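Toll-like receptor 13 (Mus musculus, PDB 4Z0C) recognises bacterial 23S ribosomal RNA as an innate immune receptor and signals through MYD88 and TRAF6 to activate NF-kappa-B and inflammatory cytokine secretion. Local coordinates at residues Gln8-Ile13 / Leu653-Val658; Lys239-Ser244 / Met268-His273; His263-Met268 / Asn313-Tyr318; Lys673-Ser676 / Glu681-Ile684. One frame throughout, in Å; residues are numbered along the deposited sequence.

In the fold
This ectodomain of a Toll-like receptor is a leucine-rich-repeat solenoid bent into a ring, and its contacts span very different chain separations. Starting at the N terminus, residues 8-13 wait some 640 residues for their partner, and contact 1 joins the N-terminal strand 7-9 and the turn after it to the last strand, 655-657. Contacts 2 and 3 both fall within that long excursion, on the other side of the chain's centre; they cross along the chain, share Met-268 and tie repeat 9 to repeat 10 and repeat 10 to repeat 12. Contact 4 follows in series, a short closure inside the C-terminal cap, and its 681-684 segment joins 653-658 of contact 1, probably through backbone bonds of His-683 to Met-654 and Phe-656.

Contact 1: Gln8-Ile13 / Leu653-Val658; sequences QYEFDI and LMFFDV. With nucleotides of chain C.
Glu-10 lies across the ring of Phe-655, and most of the surface buried where the two ends of the solenoid meet belongs to this pair. The apolar part is a CH-pi contact: Glu-10 CB stands 3.9 Å from the centroid of the Phe-655 ring, only 3° off its normal. Further out the chain runs off past the rim near CE1 and CZ, where OE2 lies 3.6 Å from Phe-655 CE1; the carboxylate plane is turned 36° from the ring. At the ring's edge, CE2 meets Gln-8 O at 3.5 Å. With CG anti to the backbone N (chi1 -168°), Phe-655 extends from the last strand of the solenoid to this N-terminal turn.

The ionic part lies beyond the pair, where Glu-10 OE1 forms a salt bridge with Arg-609.

Nucleic acid supplies the third kind of interaction. The base of A6 of chain C covers one face of the Tyr-9 ring, its C5 3.4 Å above the plane, while Phe-11 N lies over the opposite face. Phe-11 brings its ring edge to the phosphate, CE2 being 3.7 Å from A6 of chain C OP2.

A greasy joint with a charged rim thus sits directly beside bound RNA, consistent with the ring's closure helping to shape the recognition surface.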
# COMPACT_ATOMS: atom_id res chain seq x y z
N GLN A 8 -7.39 25.00 -22.69
CA GLN A 8 -7.79 25.93 -21.64
C GLN A 8 -7.89 25.21 -20.30
O GLN A 8 -8.10 24.00 -20.23
CB GLN A 8 -9.10 26.65 -21.99
CG GLN A 8 -8.91 27.78 -23.02
CD GLN A 8 -10.21 28.45 -23.44
OE1 GLN A 8 -10.19 29.46 -24.12
NE2 GLN A 8 -11.35 27.87 -23.05
N TYR A 9 -7.70 25.97 -19.23
CA TYR A 9 -7.90 25.51 -17.87
C TYR A 9 -9.40 25.44 -17.59
O TYR A 9 -10.15 26.35 -17.90
CB TYR A 9 -7.20 26.47 -16.90
CG TYR A 9 -7.49 26.27 -15.44
CD1 TYR A 9 -7.37 25.02 -14.83
CD2 TYR A 9 -7.85 27.36 -14.64
CE1 TYR A 9 -7.64 24.86 -13.47
CE2 TYR A 9 -8.10 27.21 -13.29
CZ TYR A 9 -7.99 25.97 -12.70
OH TYR A 9 -8.25 25.87 -11.35
N GLU A 10 -9.82 24.36 -16.98
CA GLU A 10 -11.23 24.06 -16.81
C GLU A 10 -12.01 25.14 -16.03
O GLU A 10 -13.20 25.34 -16.27
CB GLU A 10 -11.35 22.66 -16.14
CG GLU A 10 -9.97 21.97 -16.02
CD GLU A 10 -10.03 20.45 -15.96
OE1 GLU A 10 -10.83 19.90 -15.17
OE2 GLU A 10 -9.24 19.79 -16.68
N PHE A 11 -11.35 25.84 -15.12
CA PHE A 11 -12.04 26.79 -14.25
C PHE A 11 -11.67 28.25 -14.53
O PHE A 11 -12.04 29.14 -13.76
CB PHE A 11 -11.84 26.43 -12.77
CG PHE A 11 -12.21 25.01 -12.44
CD1 PHE A 11 -13.53 24.58 -12.54
CD2 PHE A 11 -11.23 24.09 -12.07
CE1 PHE A 11 -13.88 23.27 -12.27
CE2 PHE A 11 -11.58 22.76 -11.78
CZ PHE A 11 -12.89 22.36 -11.88
N ASP A 12 -10.91 28.48 -15.60
CA ASP A 12 -10.69 29.85 -16.10
C ASP A 12 -10.24 29.83 -17.58
O ASP A 12 -9.07 29.53 -17.85
CB ASP A 12 -9.69 30.58 -15.23
CG ASP A 12 -9.59 32.11 -15.55
OD1 ASP A 12 -9.89 32.58 -16.68
OD2 ASP A 12 -9.24 32.87 -14.63
N ILE A 13 -11.16 30.16 -18.51
CA ILE A 13 -10.86 30.18 -19.96
C ILE A 13 -9.63 31.05 -20.35
O ILE A 13 -9.04 30.85 -21.42
CB ILE A 13 -12.10 30.63 -20.83
CG1 ILE A 13 -12.58 32.04 -20.47
CG2 ILE A 13 -13.27 29.65 -20.70
CD1 ILE A 13 -13.65 32.60 -21.43
N LEU A 653 -22.97 22.80 -19.69
CA LEU A 653 -21.66 22.28 -20.09
C LEU A 653 -20.75 23.38 -20.63
O LEU A 653 -21.18 24.21 -21.42
CB LEU A 653 -21.84 21.18 -21.14
CG LEU A 653 -20.58 20.39 -21.45
CD1 LEU A 653 -20.17 19.53 -20.24
CD2 LEU A 653 -20.75 19.55 -22.69
N MET A 654 -19.49 23.39 -20.19
CA MET A 654 -18.49 24.33 -20.75
C MET A 654 -17.08 23.77 -20.91
O MET A 654 -16.23 24.42 -21.47
CB MET A 654 -18.47 25.67 -19.99
CG MET A 654 -18.38 25.61 -18.50
SD MET A 654 -18.84 27.23 -17.82
CE MET A 654 -20.45 27.49 -18.57
N PHE A 655 -16.88 22.54 -20.46
CA PHE A 655 -15.63 21.83 -20.63
C PHE A 655 -15.99 20.35 -20.74
O PHE A 655 -16.56 19.78 -19.82
CB PHE A 655 -14.75 22.07 -19.41
CG PHE A 655 -13.32 21.62 -19.59
CD1 PHE A 655 -12.94 20.33 -19.21
CD2 PHE A 655 -12.36 22.48 -20.08
CE1 PHE A 655 -11.62 19.93 -19.35
CE2 PHE A 655 -11.04 22.08 -20.22
CZ PHE A 655 -10.67 20.81 -19.86
N PHE A 656 -15.66 19.74 -21.88
CA PHE A 656 -16.01 18.34 -22.16
C PHE A 656 -14.78 17.69 -22.75
O PHE A 656 -14.34 18.06 -23.84
CB PHE A 656 -17.18 18.26 -23.14
CG PHE A 656 -17.49 16.86 -23.60
CD1 PHE A 656 -18.15 15.96 -22.77
CD2 PHE A 656 -17.16 16.45 -24.89
CE1 PHE A 656 -18.45 14.67 -23.19
CE2 PHE A 656 -17.46 15.17 -25.33
CZ PHE A 656 -18.11 14.27 -24.47
N ASP A 657 -14.23 16.73 -22.01
CA ASP A 657 -12.88 16.25 -22.28
C ASP A 657 -12.95 14.83 -22.75
O ASP A 657 -13.32 13.93 -21.99
CB ASP A 657 -12.05 16.35 -21.00
CG ASP A 657 -10.58 16.08 -21.24
OD1 ASP A 657 -10.23 15.45 -22.27
OD2 ASP A 657 -9.77 16.48 -20.38
N VAL A 658 -12.56 14.63 -24.00
CA VAL A 658 -12.62 13.31 -24.61
C VAL A 658 -11.28 13.02 -25.31
O VAL A 658 -11.18 12.21 -26.23
CB VAL A 658 -13.86 13.20 -25.53
CG1 VAL A 658 -13.66 13.98 -26.83
CG2 VAL A 658 -14.24 11.75 -25.76
P A C 6 -7.45 20.42 -11.15
OP1 A C 6 -6.93 21.06 -9.91
OP2 A C 6 -8.92 20.29 -11.26
O5' A C 6 -6.84 21.19 -12.39
C5' A C 6 -7.08 20.76 -13.74
C4' A C 6 -5.88 21.04 -14.62
O4' A C 6 -5.59 22.47 -14.62
C3' A C 6 -4.59 20.36 -14.19
O3' A C 6 -3.80 20.14 -15.35
C2' A C 6 -3.93 21.43 -13.32
O2' A C 6 -2.53 21.29 -13.19
C1' A C 6 -4.30 22.71 -14.07
N9 A C 6 -4.43 23.90 -13.23
C8 A C 6 -4.86 23.99 -11.92
N7 A C 6 -4.93 25.23 -11.48
C5 A C 6 -4.55 26.01 -12.56
C6 A C 6 -4.43 27.41 -12.74
N6 A C 6 -4.69 28.30 -11.79
N1 A C 6 -4.02 27.86 -13.95
C2 A C 6 -3.77 26.96 -14.91
N3 A C 6 -3.84 25.63 -14.87
C4 A C 6 -4.24 25.21 -13.65

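Contact 2: Lys239-Ser244 / Met268-His273; sequences KLENLS and MKTVCH
Thr-270 sets its methyl group against two consecutive residues of the 3-10 segment 240-242, Leu-240 and Glu-241, and this one side chain carries most of the helix's share of the contact. CG2 lies 3.9 Å from Leu-240 CB, so it is the root of the leucine, rather than its branched end, that meets the threonine. The same methyl also meets the acid, 3.4 Å from Glu-241 OE2.

A polar component accompanies the packing. Thr-270 OG1 donates a weak hydrogen bond to Glu-241 OE2, 3.4 Å long, and OE2 therefore faces both branches of the threonine. The acid gets there by folding: its chain bends at chi2 (87°), bringing the carboxylate toward the helix; the two side chains cross at about a right angle. On the threonine, CG2 points away from the backbone N while OG1 lies beside it, a rotamer that offers methyl and hydroxyl to the 3-10 segment together. The bond is weak and Glu-241 is exposed, so the polar part probably adds little.

The contact joins repeat 9 to repeat 10. The 3-10 segment belongs to the loop between strands 230-232 and 253-255, whereas Thr-270 lies on helix 268-275, whose Leu-274 also packs on Leu-240 and whose Cys-272 is disulfide-bonded to Cys-302 of helix 293-302.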
# COMPACT_ATOMS: atom_id res chain seq x y z
N LYS A 239 36.40 36.20 8.61
CA LYS A 239 37.09 36.65 9.81
C LYS A 239 36.20 37.65 10.54
O LYS A 239 36.17 38.83 10.19
CB LYS A 239 38.44 37.28 9.44
CG LYS A 239 39.25 37.79 10.63
CD LYS A 239 40.66 38.20 10.22
CE LYS A 239 41.33 39.06 11.30
NZ LYS A 239 42.67 39.55 10.87
N LEU A 240 35.47 37.19 11.55
CA LEU A 240 34.45 38.01 12.20
C LEU A 240 34.94 39.28 12.90
O LEU A 240 34.15 40.20 13.14
CB LEU A 240 33.61 37.17 13.17
CG LEU A 240 32.46 36.39 12.50
CD1 LEU A 240 32.80 34.92 12.30
CD2 LEU A 240 31.16 36.56 13.25
N GLU A 241 36.24 39.36 13.21
CA GLU A 241 36.82 40.59 13.78
C GLU A 241 36.70 41.77 12.81
O GLU A 241 36.56 42.92 13.24
CB GLU A 241 38.29 40.38 14.14
CG GLU A 241 38.51 39.46 15.33
CD GLU A 241 38.58 38.00 14.94
OE1 GLU A 241 38.63 37.72 13.72
OE2 GLU A 241 38.60 37.13 15.84
N ASN A 242 36.74 41.49 11.51
CA ASN A 242 36.68 42.52 10.49
C ASN A 242 35.27 42.94 10.15
O ASN A 242 35.03 43.73 9.24
CB ASN A 242 37.42 42.06 9.24
CG ASN A 242 38.90 41.89 9.48
OD1 ASN A 242 39.38 42.12 10.59
ND2 ASN A 242 39.63 41.47 8.45
N LEU A 243 34.32 42.40 10.90
CA LEU A 243 32.95 42.87 10.84
C LEU A 243 32.91 43.99 11.86
O LEU A 243 33.62 43.95 12.86
CB LEU A 243 32.00 41.74 11.24
CG LEU A 243 30.76 41.36 10.42
CD1 LEU A 243 30.86 41.70 8.94
CD2 LEU A 243 30.50 39.87 10.60
N SER A 244 32.11 45.00 11.61
CA SER A 244 32.05 46.13 12.51
C SER A 244 30.62 46.44 12.95
O SER A 244 29.77 46.73 12.12
CB SER A 244 32.70 47.35 11.86
OG SER A 244 32.12 48.55 12.34
N MET A 268 33.26 32.16 21.08
CA MET A 268 32.18 32.98 21.62
C MET A 268 32.61 34.38 22.04
O MET A 268 31.79 35.30 22.08
CB MET A 268 31.47 32.30 22.80
CG MET A 268 30.41 31.30 22.42
SD MET A 268 29.26 31.91 21.18
CE MET A 268 29.95 31.08 19.75
N LYS A 269 33.89 34.55 22.34
CA LYS A 269 34.39 35.86 22.73
C LYS A 269 34.33 36.80 21.52
O LYS A 269 33.82 37.91 21.62
CB LYS A 269 35.81 35.75 23.30
CG LYS A 269 36.16 36.80 24.36
CD LYS A 269 37.49 36.46 25.07
CE LYS A 269 38.57 37.51 24.85
NZ LYS A 269 39.94 36.98 25.10
N THR A 270 34.82 36.33 20.38
CA THR A 270 34.70 37.09 19.15
C THR A 270 33.24 37.37 18.81
O THR A 270 32.84 38.51 18.59
CB THR A 270 35.27 36.30 17.97
OG1 THR A 270 36.58 35.83 18.30
CG2 THR A 270 35.29 37.20 16.71
N VAL A 271 32.44 36.31 18.80
CA VAL A 271 31.03 36.41 18.46
C VAL A 271 30.31 37.42 19.37
O VAL A 271 29.60 38.30 18.89
CB VAL A 271 30.33 35.01 18.52
CG1 VAL A 271 28.86 35.14 18.21
CG2 VAL A 271 30.98 34.04 17.52
N CYS A 272 30.49 37.31 20.68
CA CYS A 272 29.81 38.21 21.59
C CYS A 272 30.27 39.66 21.44
O CYS A 272 29.48 40.60 21.63
CB CYS A 272 29.98 37.75 23.04
SG CYS A 272 28.91 36.38 23.52
N HIS A 273 31.55 39.86 21.11
CA HIS A 273 32.05 41.23 20.92
C HIS A 273 31.30 41.92 19.78
O HIS A 273 31.01 43.11 19.84
CB HIS A 273 33.57 41.29 20.69
CG HIS A 273 34.08 42.68 20.47
ND1 HIS A 273 33.95 43.67 21.43
CD2 HIS A 273 34.67 43.26 19.40
CE1 HIS A 273 34.46 44.79 20.96
NE2 HIS A 273 34.90 44.57 19.73

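Contact 3: His263-Met268 / Asn313-Tyr318; sequences HGHLDM and NSDLIY. With NAG (2-acetamido-2-deoxy-beta-D-glucopyranose), chain O; NAG (2-acetamido-2-deoxy-beta-D-glucopyranose), chain P.
His-265 and Asp-315 approach each other across the gap between two loops and are the two residues that meet here; the nearest CA atoms, those of His-265 and Asn-313, remain 9.3 Å apart. The close part is small. Asp-315 reaches the edge of the imidazole near its plane, with OD2 3.0 Å from His-265 NE2, and the carboxylate is turned almost perpendicular to the ring, the planes being 86° apart. The histidine has CG anti to its own carbonyl carbon (chi1 -54°), which swings the ring to the aspartate. ND1, the other ring nitrogen, makes a weak hydrogen bond with Asn-289 O.

Elsewhere the two loops stand apart, and sugar occupies the neighbourhood. The NAG of chain O has its O6 3.3 Å above the plane of the His-265 imidazole, toward the rim. That O6 accepts a nearly straight bond from His-265 N, 2.9 Å long with an N-H...O angle of 171°. Asp-315 OD2 lies 3.4 Å from C1 of the same sugar, and Ser-314 OG is 3.4 Å from its C8. Further along, at the exposed Tyr-318, a second sugar, the NAG of chain P, lies over one face of the ring.

Here the contact belongs to a glycan-bearing surface of the leucine-rich-repeat solenoid, where loops of repeats 10 and 12 flank the sugar probably N-linked to Asn-289 of the repeat between them.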
# COMPACT_ATOMS: atom_id res chain seq x y z
N HIS A 263 33.91 22.19 10.66
CA HIS A 263 34.48 23.51 10.87
C HIS A 263 34.64 23.84 12.36
O HIS A 263 35.56 24.56 12.76
CB HIS A 263 33.72 24.60 10.11
CG HIS A 263 34.56 25.78 9.77
ND1 HIS A 263 34.70 26.87 10.61
CD2 HIS A 263 35.35 26.03 8.70
CE1 HIS A 263 35.52 27.75 10.06
NE2 HIS A 263 35.93 27.26 8.90
N GLY A 264 33.76 23.30 13.19
CA GLY A 264 33.93 23.40 14.63
C GLY A 264 33.35 24.65 15.26
O GLY A 264 32.85 25.53 14.57
N HIS A 265 33.43 24.71 16.58
CA HIS A 265 32.81 25.79 17.34
C HIS A 265 33.39 27.15 16.97
O HIS A 265 34.56 27.25 16.59
CB HIS A 265 33.00 25.56 18.84
CG HIS A 265 32.53 24.23 19.33
ND1 HIS A 265 31.79 23.36 18.55
CD2 HIS A 265 32.72 23.61 20.51
CE1 HIS A 265 31.54 22.27 19.24
NE2 HIS A 265 32.09 22.39 20.44
N LEU A 266 32.57 28.19 17.07
CA LEU A 266 33.04 29.56 16.90
C LEU A 266 33.55 30.06 18.25
O LEU A 266 33.10 29.60 19.30
CB LEU A 266 31.90 30.46 16.41
CG LEU A 266 31.36 30.30 14.99
CD1 LEU A 266 30.23 31.33 14.66
CD2 LEU A 266 32.48 30.39 13.96
N ASP A 267 34.48 31.00 18.22
CA ASP A 267 35.00 31.63 19.43
C ASP A 267 33.94 32.56 20.00
O ASP A 267 33.74 33.65 19.47
CB ASP A 267 36.26 32.43 19.08
CG ASP A 267 37.02 32.91 20.31
OD1 ASP A 267 36.37 33.32 21.30
OD2 ASP A 267 38.28 32.89 20.28
N MET A 268 33.26 32.16 21.08
CA MET A 268 32.18 32.98 21.62
C MET A 268 32.61 34.38 22.04
O MET A 268 31.79 35.30 22.08
CB MET A 268 31.47 32.30 22.80
CG MET A 268 30.41 31.30 22.42
SD MET A 268 29.26 31.91 21.18
CE MET A 268 29.95 31.08 19.75
N ASN A 313 23.47 21.33 15.94
CA ASN A 313 24.60 21.38 16.86
C ASN A 313 24.86 20.03 17.52
O ASN A 313 24.31 19.72 18.59
CB ASN A 313 24.45 22.50 17.88
CG ASN A 313 24.76 23.86 17.26
OD1 ASN A 313 25.89 24.11 16.85
ND2 ASN A 313 23.74 24.73 17.15
N SER A 314 25.70 19.24 16.86
CA SER A 314 25.92 17.85 17.20
C SER A 314 26.47 17.60 18.61
O SER A 314 26.35 16.49 19.14
CB SER A 314 26.82 17.21 16.14
OG SER A 314 27.90 18.06 15.80
N ASP A 315 27.05 18.62 19.23
CA ASP A 315 27.57 18.47 20.59
C ASP A 315 26.53 18.73 21.68
O ASP A 315 26.85 18.68 22.88
CB ASP A 315 28.79 19.38 20.82
CG ASP A 315 30.06 18.80 20.21
OD1 ASP A 315 30.07 17.61 19.86
OD2 ASP A 315 31.04 19.56 20.07
N LEU A 316 25.30 19.03 21.28
CA LEU A 316 24.21 19.13 22.25
C LEU A 316 23.60 17.72 22.43
O LEU A 316 22.89 17.22 21.55
CB LEU A 316 23.16 20.15 21.83
CG LEU A 316 23.56 21.62 21.65
CD1 LEU A 316 22.33 22.49 21.37
CD2 LEU A 316 24.36 22.16 22.85
N ILE A 317 23.92 17.08 23.55
CA ILE A 317 23.46 15.72 23.83
C ILE A 317 22.46 15.72 25.00
O ILE A 317 21.48 14.99 25.00
CB ILE A 317 24.64 14.80 24.11
CG1 ILE A 317 25.62 14.86 22.93
CG2 ILE A 317 24.16 13.34 24.39
CD1 ILE A 317 26.79 13.90 23.03
N TYR A 318 22.73 16.54 26.00
CA TYR A 318 21.73 16.83 27.03
C TYR A 318 21.72 18.32 27.40
O TYR A 318 22.73 19.02 27.26
CB TYR A 318 21.93 15.96 28.28
CG TYR A 318 23.29 16.09 28.93
CD1 TYR A 318 24.34 15.25 28.56
CD2 TYR A 318 23.51 17.03 29.93
CE1 TYR A 318 25.58 15.36 29.17
CE2 TYR A 318 24.76 17.16 30.54
CZ TYR A 318 25.78 16.32 30.15
OH TYR A 318 27.01 16.45 30.74
C1 NAG O . 32.73 19.42 17.18
C2 NAG O . 33.14 18.50 16.05
C3 NAG O . 34.42 17.85 16.54
C4 NAG O . 35.46 18.95 16.85
C5 NAG O . 34.86 20.23 17.47
C6 NAG O . 35.70 21.48 17.22
C7 NAG O . 31.78 17.21 14.49
C8 NAG O . 30.51 16.44 14.31
N2 NAG O . 32.06 17.58 15.73
O3 NAG O . 34.87 16.93 15.57
O4 NAG O . 36.44 18.42 17.72
O5 NAG O . 33.55 20.54 17.02
O6 NAG O . 35.03 22.59 17.77
O7 NAG O . 32.49 17.44 13.53
C1 NAG P . 22.94 16.73 33.70
C2 NAG P . 23.20 16.78 35.21
C3 NAG P . 24.49 16.04 35.60
C4 NAG P . 24.53 14.65 34.99
C5 NAG P . 24.32 14.73 33.47
C6 NAG P . 24.26 13.33 32.84
C7 NAG P . 22.51 18.73 36.58
C8 NAG P . 23.06 19.95 37.25
N2 NAG P . 23.27 18.17 35.63
O3 NAG P . 24.61 15.92 37.01
O4 NAG P . 25.77 14.04 35.31
O5 NAG P . 23.15 15.45 33.12
O6 NAG P . 23.06 12.63 33.16
O7 NAG P . 21.41 18.30 36.93

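Contact 4: Lys673-Ser676 / Glu681-Ile684; sequences KNWS and EVHI
The six-membered ring of Trp-675 meets Val-682 and Ile-684, two residues of the loop that returns alongside the helix. Its chi1 of 170° carries CG away from the backbone N, and chi2 of 85° stands the indole roughly perpendicular to the CA-CB-CG plane, bringing CZ2, CH2 and CZ3 to the loop. CZ2 lies 3.9 Å from Val-682 CG2, and CZ3, one atom beyond CH2, is 3.6 Å from Ile-684 CD1.

Ile-684 is the more extended partner. Its CG1 lies anti to the carbonyl carbon, and chi2 of 153° stretches the chain so that CD1 enters the corner between tryptophan and serine, also 3.6 Å from Ser-676 CB. Val-682 crosses the indole obliquely, Ile-684 at about a right angle. The valine needs no such reach: its CB bond points at the helix and both methyls lie near the indole, Val-682 CG1 meeting Trp-675 CH2 at 4.1 Å. The serine presents its CB to this apolar junction, whereas its OG turns back to the preceding helical turn, near the carbonyls of Phe-672 and Lys-673.

The packing lies within the LRRCT cap. Helix 670-678 is held against the returning loop, Trp-671 stacks on Trp-675, and His-683 places that loop beside strand 655-657, the last of the solenoid.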
# COMPACT_ATOMS: atom_id res chain seq x y z
N LYS A 673 -17.97 16.18 -34.56
CA LYS A 673 -16.88 16.90 -35.20
C LYS A 673 -17.24 18.34 -35.56
O LYS A 673 -16.46 19.27 -35.31
CB LYS A 673 -16.43 16.14 -36.45
CG LYS A 673 -15.67 16.98 -37.47
CD LYS A 673 -15.67 16.27 -38.82
CE LYS A 673 -15.09 17.15 -39.93
NZ LYS A 673 -16.05 18.20 -40.39
N ASN A 674 -18.43 18.54 -36.13
CA ASN A 674 -18.89 19.89 -36.47
C ASN A 674 -19.25 20.74 -35.26
O ASN A 674 -18.90 21.92 -35.20
CB ASN A 674 -20.06 19.82 -37.45
CG ASN A 674 -19.62 19.42 -38.84
OD1 ASN A 674 -18.56 19.82 -39.30
ND2 ASN A 674 -20.40 18.55 -39.48
N TRP A 675 -19.94 20.13 -34.30
CA TRP A 675 -20.39 20.83 -33.10
C TRP A 675 -19.20 21.19 -32.21
O TRP A 675 -19.15 22.29 -31.64
CB TRP A 675 -21.41 19.99 -32.31
CG TRP A 675 -21.71 20.56 -30.95
CD1 TRP A 675 -22.64 21.52 -30.66
CD2 TRP A 675 -21.07 20.23 -29.71
NE1 TRP A 675 -22.62 21.80 -29.31
CE2 TRP A 675 -21.68 21.02 -28.71
CE3 TRP A 675 -20.06 19.34 -29.35
CZ2 TRP A 675 -21.29 20.95 -27.37
CZ3 TRP A 675 -19.68 19.27 -28.00
CH2 TRP A 675 -20.30 20.07 -27.03
N SER A 676 -18.24 20.27 -32.09
CA SER A 676 -17.10 20.48 -31.19
C SER A 676 -16.21 21.61 -31.68
O SER A 676 -15.65 22.33 -30.87
CB SER A 676 -16.26 19.22 -31.05
OG SER A 676 -15.59 18.95 -32.26
N GLU A 681 -19.57 27.69 -26.56
CA GLU A 681 -19.98 27.56 -25.18
C GLU A 681 -19.13 26.49 -24.50
O GLU A 681 -18.83 26.59 -23.31
CB GLU A 681 -21.46 27.20 -25.11
CG GLU A 681 -21.97 26.89 -23.72
CD GLU A 681 -22.37 28.14 -22.95
OE1 GLU A 681 -22.67 28.01 -21.74
OE2 GLU A 681 -22.41 29.24 -23.57
N VAL A 682 -18.70 25.49 -25.27
CA VAL A 682 -17.99 24.37 -24.70
C VAL A 682 -16.59 24.20 -25.27
O VAL A 682 -16.41 24.06 -26.48
CB VAL A 682 -18.76 23.03 -24.89
CG1 VAL A 682 -17.96 21.88 -24.26
CG2 VAL A 682 -20.14 23.12 -24.28
N HIS A 683 -15.61 24.19 -24.37
CA HIS A 683 -14.22 23.92 -24.74
C HIS A 683 -13.92 22.42 -24.71
O HIS A 683 -14.39 21.70 -23.85
CB HIS A 683 -13.22 24.67 -23.85
CG HIS A 683 -11.80 24.40 -24.23
ND1 HIS A 683 -11.21 24.95 -25.35
CD2 HIS A 683 -10.87 23.57 -23.69
CE1 HIS A 683 -9.98 24.50 -25.47
NE2 HIS A 683 -9.75 23.66 -24.47
N ILE A 684 -13.13 21.96 -25.68
CA ILE A 684 -12.81 20.56 -25.85
C ILE A 684 -11.32 20.34 -26.07
O ILE A 684 -10.80 20.56 -27.16
CB ILE A 684 -13.69 19.90 -26.98
CG1 ILE A 684 -15.13 19.77 -26.47
CG2 ILE A 684 -13.17 18.51 -27.39
CD1 ILE A 684 -16.14 19.78 -27.49